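Local coordinates for disulfide bond forming protein (DsbF) (Mycobacterium tuberculosis, PDB 3IOS) that probably oxidises reduced, unfolded secreted proteins to form their disulfide bonds, as a thioredoxin-fold thiol oxidase, at residues L44-P49 against A118-D123. Sequence-based numbering, arbitrary orientation.
Sequences LWFWAP and AYAFVD
Leu44 O is gripped twice from the neighbouring antiparallel strand: Ala120 N donates a hydrogen bond to it at 2.8 Å, and Tyr119 CA brings a CA-H...O contact of 3.2 Å. Leu44 N returns a nearly straight bond to Ala120 O (2.8 Å, 169° at the hydrogen), closing a hydrogen-bonded pair. Phe46 N continues the ladder to Ala118 O at 2.9 Å, while the last rung, from Ala118 N to Phe46 O, is weak. Between the Leu44-Ala120 and Phe46-Ala118 pairs, the non-hydrogen-bonded Trp45 and Tyr119 project together from the sheet. Trp45 CG, anti to its backbone N (chi1 167°), directs the indole alongside the phenol. The indole five-membered ring and the phenol are offset, planes 21° apart with little overlap; Trp45 CD1 meets Tyr119 CE1 at 3.4 Å. Both rings pack against helix 52-67, where Tyr119 OH and Glu57 OE1 are hydrogen-bonded. On the other sheet face, Ala120 CB sits at the Phe46 ring edge, 3.7 Å from CE1, and Leu44 CD1 touches Val122 CG2. Trp108 meets the Phe46 ring edge-to-face. This antiparallel pairing of central strands, with strand 42-47 leading to the redox-active Cys51/Cys54 pair, is characteristic of the thioredoxin fold.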
loop_
_atom_site.group_PDB
_atom_site.type_symbol
_atom_site.label_atom_id
_atom_site.label_comp_id
_atom_site.label_asym_id
_atom_site.label_seq_id
_atom_site.Cartn_x
_atom_site.Cartn_y
_atom_site.Cartn_z
ATOM N N LEU A 44 2.510 2.297 1.795
ATOM C CA LEU A 44 1.381 2.070 0.907
ATOM C C LEU A 44 1.942 1.391 -0.331
ATOM O O LEU A 44 2.884 1.879 -0.958
ATOM C CB LEU A 44 0.689 3.388 0.539
ATOM C CG LEU A 44 -0.051 4.028 1.720
ATOM C CD1 LEU A 44 0.764 5.204 2.243
ATOM C CD2 LEU A 44 -1.435 4.489 1.294
ATOM N N TRP A 45 1.372 0.240 -0.662
ATOM C CA TRP A 45 1.804 -0.537 -1.806
ATOM C C TRP A 45 0.716 -0.486 -2.873
ATOM O O TRP A 45 -0.384 -1.007 -2.675
ATOM C CB TRP A 45 2.071 -1.970 -1.340
ATOM C CG TRP A 45 2.226 -2.982 -2.414
ATOM C CD1 TRP A 45 3.022 -2.896 -3.518
ATOM C CD2 TRP A 45 1.598 -4.266 -2.471
ATOM N NE1 TRP A 45 2.930 -4.046 -4.258
ATOM C CE2 TRP A 45 2.064 -4.906 -3.637
ATOM C CE3 TRP A 45 0.691 -4.942 -1.643
ATOM C CZ2 TRP A 45 1.648 -6.194 -4.006
ATOM C CZ3 TRP A 45 0.277 -6.226 -2.011
ATOM C CH2 TRP A 45 0.758 -6.835 -3.182
ATOM N N PHE A 46 1.036 0.144 -4.000
ATOM C CA PHE A 46 0.077 0.289 -5.091
ATOM C C PHE A 46 0.199 -0.885 -6.043
ATOM O O PHE A 46 1.268 -1.137 -6.606
ATOM C CB PHE A 46 0.327 1.611 -5.819
ATOM C CG PHE A 46 0.265 2.810 -4.914
ATOM C CD1 PHE A 46 1.329 3.122 -4.068
ATOM C CD2 PHE A 46 -0.878 3.603 -4.873
ATOM C CE1 PHE A 46 1.251 4.206 -3.196
ATOM C CE2 PHE A 46 -0.963 4.688 -4.003
ATOM C CZ PHE A 46 0.104 4.987 -3.163
ATOM N N TRP A 47 -0.902 -1.612 -6.211
ATOM C CA TRP A 47 -0.910 -2.788 -7.075
ATOM C C TRP A 47 -2.158 -2.910 -7.936
ATOM O O TRP A 47 -3.166 -2.249 -7.689
ATOM C CB TRP A 47 -0.751 -4.073 -6.236
ATOM C CG TRP A 47 -1.812 -4.322 -5.175
ATOM C CD1 TRP A 47 -1.800 -3.890 -3.878
ATOM C CD2 TRP A 47 -3.007 -5.100 -5.325
ATOM N NE1 TRP A 47 -2.908 -4.363 -3.206
ATOM C CE2 TRP A 47 -3.662 -5.113 -4.070
ATOM C CE3 TRP A 47 -3.579 -5.804 -6.393
ATOM C CZ2 TRP A 47 -4.867 -5.783 -3.858
ATOM C CZ3 TRP A 47 -4.783 -6.474 -6.181
ATOM C CH2 TRP A 47 -5.409 -6.465 -4.922
ATOM N N ALA A 48 -2.060 -3.745 -8.967
ATOM C CA ALA A 48 -3.171 -4.028 -9.878
ATOM C C ALA A 48 -3.210 -5.555 -9.914
ATOM O O ALA A 48 -2.171 -6.200 -10.013
ATOM C CB ALA A 48 -2.890 -3.459 -11.269
ATOM N N PRO A 49 -4.408 -6.150 -9.843
ATOM C CA PRO A 49 -4.568 -7.609 -9.850
ATOM C C PRO A 49 -3.947 -8.358 -11.025
ATOM O O PRO A 49 -3.458 -9.478 -10.864
ATOM C CB PRO A 49 -6.089 -7.797 -9.814
ATOM C CG PRO A 49 -6.603 -6.517 -9.250
ATOM C CD PRO A 49 -5.720 -5.485 -9.874
ATOM N N ALA A 118 4.185 0.471 -7.183
ATOM C CA ALA A 118 4.745 1.667 -6.576
ATOM C C ALA A 118 4.614 1.519 -5.071
ATOM O O ALA A 118 3.793 0.735 -4.581
ATOM C CB ALA A 118 4.010 2.912 -7.052
ATOM N N TYR A 119 5.436 2.268 -4.347
ATOM C CA TYR A 119 5.434 2.229 -2.891
ATOM C C TYR A 119 5.505 3.640 -2.332
ATOM O O TYR A 119 6.259 4.472 -2.835
ATOM C CB TYR A 119 6.654 1.445 -2.391
ATOM C CG TYR A 119 6.647 -0.014 -2.757
ATOM C CD1 TYR A 119 6.185 -0.971 -1.857
ATOM C CD2 TYR A 119 7.065 -0.438 -4.018
ATOM C CE1 TYR A 119 6.137 -2.315 -2.199
ATOM C CE2 TYR A 119 7.017 -1.784 -4.373
ATOM C CZ TYR A 119 6.550 -2.715 -3.456
ATOM O OH TYR A 119 6.495 -4.048 -3.791
ATOM N N ALA A 120 4.709 3.922 -1.307
ATOM C CA ALA A 120 4.764 5.231 -0.674
ATOM C C ALA A 120 5.209 4.981 0.756
ATOM O O ALA A 120 4.554 4.245 1.495
ATOM C CB ALA A 120 3.405 5.908 -0.700
ATOM N N PHE A 121 6.339 5.568 1.136
ATOM C CA PHE A 121 6.851 5.391 2.488
ATOM C C PHE A 121 6.522 6.619 3.315
ATOM O O PHE A 121 6.840 7.745 2.937
ATOM C CB PHE A 121 8.363 5.127 2.454
ATOM C CG PHE A 121 8.730 3.877 1.698
ATOM C CD1 PHE A 121 8.933 3.911 0.321
ATOM C CD2 PHE A 121 8.789 2.649 2.351
ATOM C CE1 PHE A 121 9.189 2.739 -0.394
ATOM C CE2 PHE A 121 9.042 1.474 1.642
ATOM C CZ PHE A 121 9.241 1.521 0.266
ATOM N N VAL A 122 5.853 6.385 4.437
ATOM C CA VAL A 122 5.439 7.457 5.324
ATOM C C VAL A 122 6.145 7.334 6.663
ATOM O O VAL A 122 5.992 6.324 7.345
ATOM C CB VAL A 122 3.922 7.387 5.574
ATOM C CG1 VAL A 122 3.476 8.585 6.391
ATOM C CG2 VAL A 122 3.178 7.318 4.243
ATOM N N ASP A 123 6.922 8.342 7.048
ATOM C CA ASP A 123 7.595 8.259 8.337
ATOM C C ASP A 123 6.653 8.842 9.395
ATOM O O ASP A 123 5.639 9.460 9.056
ATOM C CB ASP A 123 8.969 8.969 8.296
ATOM C CG ASP A 123 8.875 10.483 8.263
ATOM O OD1 ASP A 123 9.908 11.118 7.955
ATOM O OD2 ASP A 123 7.805 11.050 8.552
#